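PDB 2PHP: bifunctional thiamine biosynthesis protein ThiDN from Methanocaldococcus jannaschii DSM 2661, which probably phosphorylates hydroxymethylpyrimidine and its phosphate and, through the C-terminal ThiN domain modelled here, condenses the resulting diphosphate with a hydroxyethylthiazole phosphate to give thiamine phosphate. Local coordinates for residues M25-I30 against V176-Y181; S35-S40 against A95-K100; K112-S117 against V144-Y149. One frame throughout, in Å; residues are numbered along the deposited sequence.

Contact 1: residues M25-I30 against V176-Y181; sequences MNFTLI and VIQKIY
Gln178 leaves its helix with CG anti to the backbone N (chi1 180°) and then bends at chi2 (69°), so that its carboxamide curls against the loop of residues 25-30 instead of running straight out. On the loop, Thr28 holds OG1 in the crowded position between its own N and carbonyl carbon (chi1 62°), which presents the hydroxyl to the amide. The two groups cross at about a right angle and are joined through both ends of the carboxamide. Gln178 NE2 donates to Thr28 OG1 at 2.9 Å, with the oxygen close to the amide plane. At the other end, Gln178 OE1 accepts the backbone N of Thr28 at 3.0 Å, the donor standing above the carbonyl plane, and takes a weak second bond from Leu29 N at 3.4 Å. With both the oxygen and the nitrogen engaged, the flip of the buried carboxamide is fixed; NE2 has a further partner in Asn182 OD1, one turn along the helix. Phe27 turns its ring edge to the same oxygen, CD1 lying 3.2 Å from Gln178 OE1, with the ring and amide planes almost perpendicular. Beyond the amide, Leu29 and Tyr181 meet tip to tip: Leu29 CD2 sits over the centre of one ring face in a CH-pi contact, while Thr28 OG1 lies at the ring edge. The other branch, Leu29 CD1, packs against Ile177 CG2 at 3.6 Å. This is loop-to-helix packing at the inverse gamma turn centred on Leu29, OE1 binding backbone and NE2 the Thr28 hydroxyl. The loop lies between helix 167-185 and strand 95-100: Leu29 is backbone-bonded to Lys100, Phe27 touches Met97, Ile99 and, on the helix, Val174, while Ile177 and Tyr181 also meet helix 103-109.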
loop_
_atom_site.group_PDB
_atom_site.type_symbol
_atom_site.label_atom_id
_atom_site.label_comp_id
_atom_site.label_asym_id
_atom_site.label_seq_id
_atom_site.Cartn_x
_atom_site.Cartn_y
_atom_site.Cartn_z
HETATM N N MSE B 25 -10.273 14.219 -2.984
HETATM C CA MSE B 25 -9.960 15.396 -3.781
HETATM C C MSE B 25 -9.135 15.067 -5.013
HETATM O O MSE B 25 -8.471 14.037 -5.072
HETATM C CB MSE B 25 -9.160 16.395 -2.944
HETATM C CG MSE B 25 -9.951 17.533 -2.352
HETATM SE SE MSE B 25 -8.864 18.505 -1.096
HETATM C CE MSE B 25 -9.650 17.750 0.489
ATOM N N ASN B 26 -9.253 15.913 -5.992
ATOM C CA ASN B 26 -8.372 15.827 -7.145
ATOM C C ASN B 26 -7.144 16.707 -6.950
ATOM O O ASN B 26 -6.998 17.741 -7.527
ATOM C CB ASN B 26 -9.120 16.213 -8.421
ATOM C CG ASN B 26 -8.190 16.417 -9.601
ATOM O OD1 ASN B 26 -7.317 15.589 -9.864
ATOM N ND2 ASN B 26 -8.375 17.520 -10.314
ATOM N N PHE B 27 -6.453 16.293 -5.878
ATOM C CA PHE B 27 -5.287 17.020 -5.397
ATOM C C PHE B 27 -4.128 16.861 -6.375
ATOM O O PHE B 27 -3.596 15.765 -6.563
ATOM C CB PHE B 27 -4.931 16.489 -4.001
ATOM C CG PHE B 27 -3.749 17.165 -3.356
ATOM C CD1 PHE B 27 -3.670 18.551 -3.278
ATOM C CD2 PHE B 27 -2.724 16.405 -2.797
ATOM C CE1 PHE B 27 -2.582 19.173 -2.652
ATOM C CE2 PHE B 27 -1.634 17.017 -2.170
ATOM C CZ PHE B 27 -1.565 18.402 -2.098
ATOM N N THR B 28 -3.751 17.961 -7.012
ATOM C CA THR B 28 -2.665 17.936 -7.977
ATOM C C THR B 28 -1.560 18.888 -7.550
ATOM O O THR B 28 -0.491 18.929 -8.157
ATOM C CB THR B 28 -3.165 18.346 -9.379
ATOM O OG1 THR B 28 -3.659 19.692 -9.331
ATOM C CG2 THR B 28 -4.287 17.407 -9.841
ATOM N N LEU B 29 -1.825 19.659 -6.503
ATOM C CA LEU B 29 -0.841 20.606 -5.997
ATOM C C LEU B 29 0.242 19.894 -5.168
ATOM O O LEU B 29 0.529 20.269 -4.027
ATOM C CB LEU B 29 -1.555 21.684 -5.172
ATOM C CG LEU B 29 -2.388 22.711 -5.965
ATOM C CD1 LEU B 29 -3.127 23.657 -5.012
ATOM C CD2 LEU B 29 -1.482 23.503 -6.877
ATOM N N ILE B 30 0.841 18.865 -5.766
ATOM C CA ILE B 30 1.889 18.078 -5.112
ATOM C C ILE B 30 3.286 18.488 -5.563
ATOM O O ILE B 30 3.623 18.394 -6.749
ATOM C CB ILE B 30 1.718 16.565 -5.399
ATOM C CG1 ILE B 30 0.332 16.111 -4.934
ATOM C CG2 ILE B 30 2.816 15.757 -4.676
ATOM C CD1 ILE B 30 -0.078 14.763 -5.459
ATOM N N VAL B 176 -10.053 24.707 -1.293
ATOM C CA VAL B 176 -10.430 25.970 -1.912
ATOM C C VAL B 176 -9.329 26.371 -2.892
ATOM O O VAL B 176 -9.607 26.735 -4.038
ATOM C CB VAL B 176 -10.607 27.082 -0.843
ATOM C CG1 VAL B 176 -10.844 28.430 -1.516
ATOM C CG2 VAL B 176 -11.772 26.732 0.079
ATOM N N ILE B 177 -8.082 26.282 -2.434
ATOM C CA ILE B 177 -6.929 26.627 -3.252
ATOM C C ILE B 177 -6.853 25.735 -4.487
ATOM O O ILE B 177 -6.576 26.207 -5.592
ATOM C CB ILE B 177 -5.613 26.480 -2.444
ATOM C CG1 ILE B 177 -5.560 27.530 -1.335
ATOM C CG2 ILE B 177 -4.406 26.615 -3.364
ATOM C CD1 ILE B 177 -4.367 27.389 -0.411
ATOM N N GLN B 178 -7.111 24.447 -4.285
ATOM C CA GLN B 178 -7.060 23.461 -5.357
ATOM C C GLN B 178 -8.046 23.782 -6.477
ATOM O O GLN B 178 -7.709 23.661 -7.657
ATOM C CB GLN B 178 -7.348 22.061 -4.790
ATOM C CG GLN B 178 -7.330 20.939 -5.812
ATOM C CD GLN B 178 -5.942 20.659 -6.351
ATOM O OE1 GLN B 178 -5.054 20.226 -5.617
ATOM N NE2 GLN B 178 -5.745 20.907 -7.638
ATOM N N LYS B 179 -9.259 24.182 -6.110
ATOM C CA LYS B 179 -10.271 24.503 -7.116
ATOM C C LYS B 179 -9.865 25.687 -7.971
ATOM O O LYS B 179 -10.145 25.721 -9.166
ATOM C CB LYS B 179 -11.622 24.761 -6.453
ATOM C CG LYS B 179 -12.297 23.466 -6.032
ATOM C CD LYS B 179 -13.571 23.700 -5.251
ATOM C CE LYS B 179 -14.144 22.373 -4.765
ATOM N NZ LYS B 179 -15.307 22.560 -3.849
ATOM N N ILE B 180 -9.196 26.652 -7.355
ATOM C CA ILE B 180 -8.728 27.823 -8.080
ATOM C C ILE B 180 -7.642 27.342 -9.035
ATOM O O ILE B 180 -7.646 27.665 -10.221
ATOM C CB ILE B 180 -8.154 28.879 -7.106
ATOM C CG1 ILE B 180 -9.286 29.432 -6.234
ATOM C CG2 ILE B 180 -7.433 29.979 -7.880
ATOM C CD1 ILE B 180 -8.830 30.452 -5.206
ATOM N N TYR B 181 -6.726 26.536 -8.509
ATOM C CA TYR B 181 -5.639 25.999 -9.307
ATOM C C TYR B 181 -6.159 25.191 -10.499
ATOM O O TYR B 181 -5.587 25.258 -11.588
ATOM C CB TYR B 181 -4.739 25.115 -8.444
ATOM C CG TYR B 181 -3.491 24.652 -9.151
ATOM C CD1 TYR B 181 -2.483 25.556 -9.486
ATOM C CD2 TYR B 181 -3.310 23.309 -9.477
ATOM C CE1 TYR B 181 -1.323 25.133 -10.126
ATOM C CE2 TYR B 181 -2.152 22.871 -10.112
ATOM C CZ TYR B 181 -1.167 23.785 -10.433
ATOM O OH TYR B 181 -0.022 23.361 -11.050
#

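Contact 2: residues S35-S40 against A95-K100; sequences SNIAES and ACMNIK
Two neighbouring antiparallel strands in the middle of the mixed sheet of the ThiN domain, 37-40 and 95-100, make this contact, their axes 4.8 Å apart. Ala38 and Cys96 form the hydrogen-bonded pair: Ala38 N to Cys96 O and Cys96 N to Ala38 O are both 3.0 Å, the former nearly along the C=O axis. Non-hydrogen-bonded pairs flank it, Ile37 with Met97 and Glu39 with Ala95. On the N-terminal side of Ile37, toward Asn36, the backbone ladder slackens, since Asn98 N reaches Asn36 O only in a weak bond of 3.5 Å, and side chains take over. Asn98 places CG in the crowded position between its N and carbonyl carbon (chi1 64°), so that Asn98 OD1 accepts Asn36 N at 3.0 Å while its ND2 holds Gly34 O. Ser35 OG then donates in the carbonyl plane to Asn98 O at 2.8 Å, closing this end. The Ile37 and Met97 side chains cross obliquely, Ile37 CG1 coming 4.1 Å from Met97 CB, and Met97, a selenomethionine with an extended chain, brings CE against Ser35 CB. The carboxylate of Glu39 is bound by Ala167 N, Arg94 and Asn14. The pair forms the core of the mixed sheet of ThiN, a family of the AraD-like clan, with helices 8-22 and 167-185 over the face of Ile37 and Met97.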
loop_
_atom_site.group_PDB
_atom_site.type_symbol
_atom_site.label_atom_id
_atom_site.label_comp_id
_atom_site.label_asym_id
_atom_site.label_seq_id
_atom_site.Cartn_x
_atom_site.Cartn_y
_atom_site.Cartn_z
ATOM N N SER B 35 4.088 15.989 -0.433
ATOM C CA SER B 35 3.458 16.768 0.627
ATOM C C SER B 35 3.265 15.938 1.884
ATOM O O SER B 35 3.262 14.711 1.840
ATOM C CB SER B 35 2.073 17.257 0.196
ATOM O OG SER B 35 2.127 18.059 -0.958
ATOM N N ASN B 36 3.099 16.620 3.009
ATOM C CA ASN B 36 2.818 15.928 4.257
ATOM C C ASN B 36 1.866 16.831 5.023
ATOM O O ASN B 36 1.781 18.030 4.747
ATOM C CB ASN B 36 4.092 15.688 5.075
ATOM C CG ASN B 36 3.920 14.557 6.104
ATOM O OD1 ASN B 36 2.795 14.138 6.414
ATOM N ND2 ASN B 36 5.035 14.068 6.636
ATOM N N ILE B 37 1.120 16.259 5.953
ATOM C CA ILE B 37 0.196 17.045 6.754
ATOM C C ILE B 37 0.459 16.661 8.208
ATOM O O ILE B 37 0.604 15.474 8.536
ATOM C CB ILE B 37 -1.279 16.775 6.344
ATOM C CG1 ILE B 37 -2.217 17.698 7.133
ATOM C CG2 ILE B 37 -1.624 15.318 6.551
ATOM C CD1 ILE B 37 -3.618 17.769 6.579
ATOM N N ALA B 38 0.546 17.673 9.066
ATOM C CA ALA B 38 0.839 17.473 10.473
ATOM C C ALA B 38 -0.049 18.290 11.403
ATOM O O ALA B 38 -0.585 19.342 11.032
ATOM C CB ALA B 38 2.298 17.813 10.743
ATOM N N GLU B 39 -0.189 17.795 12.626
ATOM C CA GLU B 39 -0.985 18.475 13.635
ATOM C C GLU B 39 -0.347 18.186 14.984
ATOM O O GLU B 39 0.113 17.067 15.245
ATOM C CB GLU B 39 -2.430 17.980 13.621
ATOM C CG GLU B 39 -3.374 18.833 14.475
ATOM C CD GLU B 39 -4.816 18.337 14.442
ATOM O OE1 GLU B 39 -5.372 18.178 13.328
ATOM O OE2 GLU B 39 -5.403 18.113 15.528
ATOM N N SER B 40 -0.317 19.204 15.837
ATOM C CA SER B 40 0.280 19.062 17.153
ATOM C C SER B 40 -0.739 19.138 18.269
ATOM O O SER B 40 -1.896 19.539 18.071
ATOM C CB SER B 40 1.289 20.176 17.394
ATOM O OG SER B 40 0.603 21.397 17.623
ATOM N N ALA B 95 -1.794 22.978 13.101
ATOM C CA ALA B 95 -1.628 22.174 11.889
ATOM C C ALA B 95 -1.058 22.882 10.669
ATOM O O ALA B 95 -1.207 24.099 10.499
ATOM C CB ALA B 95 -2.961 21.521 11.521
ATOM N N CYS B 96 -0.430 22.089 9.803
ATOM C CA CYS B 96 0.181 22.605 8.586
ATOM C C CYS B 96 0.370 21.524 7.522
ATOM O O CYS B 96 0.627 20.357 7.831
ATOM C CB CYS B 96 1.536 23.235 8.919
ATOM S SG CYS B 96 2.497 23.805 7.486
HETATM N N MSE B 97 0.235 21.934 6.264
HETATM C CA MSE B 97 0.420 21.039 5.125
HETATM C C MSE B 97 1.159 21.808 4.040
HETATM O O MSE B 97 0.793 22.945 3.739
HETATM C CB MSE B 97 -0.926 20.575 4.571
HETATM C CG MSE B 97 -0.788 19.789 3.281
HETATM SE SE MSE B 97 -2.465 19.072 2.669
HETATM C CE MSE B 97 -1.836 17.895 1.267
ATOM N N ASN B 98 2.193 21.208 3.457
ATOM C CA ASN B 98 2.923 21.889 2.395
ATOM C C ASN B 98 2.385 21.436 1.046
ATOM O O ASN B 98 2.131 20.250 0.849
ATOM C CB ASN B 98 4.427 21.615 2.489
ATOM C CG ASN B 98 4.781 20.150 2.271
ATOM O OD1 ASN B 98 4.400 19.281 3.060
ATOM N ND2 ASN B 98 5.513 19.872 1.193
ATOM N N ILE B 99 2.186 22.388 0.134
ATOM C CA ILE B 99 1.683 22.081 -1.203
ATOM C C ILE B 99 2.520 22.783 -2.267
ATOM O O ILE B 99 3.301 23.693 -1.963
ATOM C CB ILE B 99 0.203 22.494 -1.369
ATOM C CG1 ILE B 99 0.069 24.016 -1.336
ATOM C CG2 ILE B 99 -0.637 21.873 -0.258
ATOM C CD1 ILE B 99 -1.368 24.487 -1.522
ATOM N N LYS B 100 2.367 22.345 -3.508
ATOM C CA LYS B 100 3.131 22.912 -4.604
ATOM C C LYS B 100 2.919 24.421 -4.756
ATOM O O LYS B 100 1.811 24.941 -4.584
ATOM C CB LYS B 100 2.775 22.187 -5.895
ATOM C CG LYS B 100 3.570 22.624 -7.100
ATOM C CD LYS B 100 3.000 21.998 -8.361
ATOM C CE LYS B 100 3.870 22.303 -9.571
ATOM N NZ LYS B 100 3.252 21.732 -10.794
#

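Contact 3: residues K112-S117 against V144-Y149; sequences KFAVSS and VPDIIY
Tyr149 and Val115 cross at about a right angle on one face of a parallel strand pair, Val115 CG1 coming to the ring edge at 3.6 Å from Tyr149 CD2. Ser117 lies over the face of the same ring, its CB nearly on the normal and 3.8 Å from the Tyr149 centroid. Tyr149 CG occupies the crowded position between its N and carbonyl carbon (chi1 78°), which folds the ring across toward strand 115-117. At the other end Phe113 stands at about a right angle to Asp146, ring and carboxylate planes 72° apart, and CB of Phe113 meets Ile147 CD1. Asp146 OD2 uses its anti lone pair to accept Ala114 N at 2.8 Å in a nearly straight bond. Ala114 O in turn takes two donors, Ile147 N at 3.0 Å and Asp146 N at 2.9 Å. The parallel ladder continues through Ser116, whose N bonds to Ile147 O and whose O accepts Tyr149 N. Helix 129-141 completes this beta-alpha-beta unit. With OD1 salt-bridged to Lys173 of helix 167-185 and OD2 bonded to a backbone N-H, Asp146 is probably kept ionised, its carboxylate tying the loop just before strand 115-117 to that helix.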
loop_
_atom_site.group_PDB
_atom_site.type_symbol
_atom_site.label_atom_id
_atom_site.label_comp_id
_atom_site.label_asym_id
_atom_site.label_seq_id
_atom_site.Cartn_x
_atom_site.Cartn_y
_atom_site.Cartn_z
ATOM N N LYS B 112 -8.290 36.132 -0.985
ATOM C CA LYS B 112 -9.144 35.245 -0.187
ATOM C C LYS B 112 -8.447 34.719 1.071
ATOM O O LYS B 112 -9.091 34.175 1.972
ATOM C CB LYS B 112 -9.594 34.060 -1.045
ATOM C CG LYS B 112 -10.327 34.473 -2.305
ATOM C CD LYS B 112 -10.549 33.294 -3.241
ATOM C CE LYS B 112 -11.114 33.801 -4.568
ATOM N NZ LYS B 112 -11.576 32.707 -5.464
ATOM N N PHE B 113 -7.132 34.889 1.132
ATOM C CA PHE B 113 -6.364 34.401 2.270
ATOM C C PHE B 113 -5.322 35.394 2.760
ATOM O O PHE B 113 -4.880 36.268 2.014
ATOM C CB PHE B 113 -5.645 33.100 1.884
ATOM C CG PHE B 113 -6.565 31.946 1.632
ATOM C CD1 PHE B 113 -7.168 31.279 2.693
ATOM C CD2 PHE B 113 -6.833 31.521 0.336
ATOM C CE1 PHE B 113 -8.024 30.201 2.468
ATOM C CE2 PHE B 113 -7.689 30.443 0.101
ATOM C CZ PHE B 113 -8.284 29.782 1.172
ATOM N N ALA B 114 -4.945 35.250 4.027
ATOM C CA ALA B 114 -3.906 36.079 4.617
ATOM C C ALA B 114 -2.635 35.364 4.179
ATOM O O ALA B 114 -2.453 34.180 4.470
ATOM C CB ALA B 114 -4.016 36.077 6.131
ATOM N N VAL B 115 -1.768 36.079 3.473
ATOM C CA VAL B 115 -0.529 35.509 2.958
ATOM C C VAL B 115 0.706 36.279 3.419
ATOM O O VAL B 115 0.690 37.505 3.532
ATOM C CB VAL B 115 -0.542 35.498 1.407
ATOM C CG1 VAL B 115 0.651 34.723 0.875
ATOM C CG2 VAL B 115 -1.842 34.906 0.898
ATOM N N SER B 116 1.779 35.544 3.685
ATOM C CA SER B 116 3.036 36.136 4.100
ATOM C C SER B 116 4.137 35.230 3.559
ATOM O O SER B 116 3.858 34.139 3.061
ATOM C CB SER B 116 3.111 36.235 5.623
ATOM O OG SER B 116 4.287 36.915 6.021
ATOM N N SER B 117 5.386 35.667 3.656
ATOM C CA SER B 117 6.481 34.867 3.129
ATOM C C SER B 117 7.847 35.207 3.723
ATOM O O SER B 117 7.959 36.029 4.632
ATOM C CB SER B 117 6.528 35.043 1.613
ATOM O OG SER B 117 6.662 36.414 1.286
ATOM N N VAL B 144 -0.064 34.916 12.676
ATOM C CA VAL B 144 0.030 33.707 11.860
ATOM C C VAL B 144 -0.967 33.810 10.714
ATOM O O VAL B 144 -2.171 33.903 10.934
ATOM C CB VAL B 144 -0.289 32.446 12.698
ATOM C CG1 VAL B 144 -0.225 31.207 11.818
ATOM C CG2 VAL B 144 0.689 32.339 13.858
ATOM N N PRO B 145 -0.474 33.816 9.468
ATOM C CA PRO B 145 -1.372 33.915 8.315
ATOM C C PRO B 145 -1.920 32.549 7.918
ATOM O O PRO B 145 -1.638 31.549 8.577
ATOM C CB PRO B 145 -0.471 34.501 7.237
ATOM C CG PRO B 145 0.848 33.830 7.531
ATOM C CD PRO B 145 0.937 33.920 9.051
ATOM N N ASP B 146 -2.706 32.522 6.847
ATOM C CA ASP B 146 -3.265 31.274 6.343
ATOM C C ASP B 146 -2.195 30.588 5.507
ATOM O O ASP B 146 -2.148 29.363 5.410
ATOM C CB ASP B 146 -4.458 31.545 5.433
ATOM C CG ASP B 146 -5.620 32.177 6.162
ATOM O OD1 ASP B 146 -6.211 31.503 7.029
ATOM O OD2 ASP B 146 -5.935 33.344 5.862
ATOM N N ILE B 147 -1.330 31.398 4.907
ATOM C CA ILE B 147 -0.296 30.887 4.026
ATOM C C ILE B 147 1.070 31.525 4.218
ATOM O O ILE B 147 1.192 32.742 4.387
ATOM C CB ILE B 147 -0.712 31.098 2.549
ATOM C CG1 ILE B 147 -2.024 30.363 2.268
ATOM C CG2 ILE B 147 0.392 30.648 1.625
ATOM C CD1 ILE B 147 -2.600 30.625 0.888
ATOM N N ILE B 148 2.091 30.677 4.192
ATOM C CA ILE B 148 3.468 31.104 4.291
ATOM C C ILE B 148 4.129 30.402 3.110
ATOM O O ILE B 148 4.157 29.171 3.036
ATOM C CB ILE B 148 4.137 30.644 5.604
ATOM C CG1 ILE B 148 3.512 31.379 6.794
ATOM C CG2 ILE B 148 5.626 30.942 5.558
ATOM C CD1 ILE B 148 4.166 31.065 8.111
ATOM N N TYR B 149 4.629 31.183 2.165
ATOM C CA TYR B 149 5.264 30.606 0.995
ATOM C C TYR B 149 6.640 31.211 0.842
ATOM O O TYR B 149 6.983 32.160 1.532
ATOM C CB TYR B 149 4.418 30.897 -0.250
ATOM C CG TYR B 149 4.550 32.308 -0.801
ATOM C CD1 TYR B 149 5.611 32.654 -1.643
ATOM C CD2 TYR B 149 3.611 33.294 -0.491
ATOM C CE1 TYR B 149 5.731 33.944 -2.165
ATOM C CE2 TYR B 149 3.723 34.587 -1.007
ATOM C CZ TYR B 149 4.784 34.905 -1.843
ATOM O OH TYR B 149 4.897 36.179 -2.356
#

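Overall arrangement
From the N terminus, helix 8-22 leads into the loop 25-30, where contact 1 opens; it closes only at residues 176-181 of helix 167-185, with 145 residues between its segments. Contacts 2 and 3 are nested within that span and follow in series, closing loops of 54 and 26 residues, the first ending at Lys100 before the second begins at Lys112. Both belong to the same mixed sheet, contact 2 in its middle and contact 3 at strand 115-117, outermost within this chain, with centres about 14 Å apart and no touch between them. The loop half of contact 1 meets strand 95-100, while its helix half, through Ile177, meets Phe113 and Ile147 of contact 3.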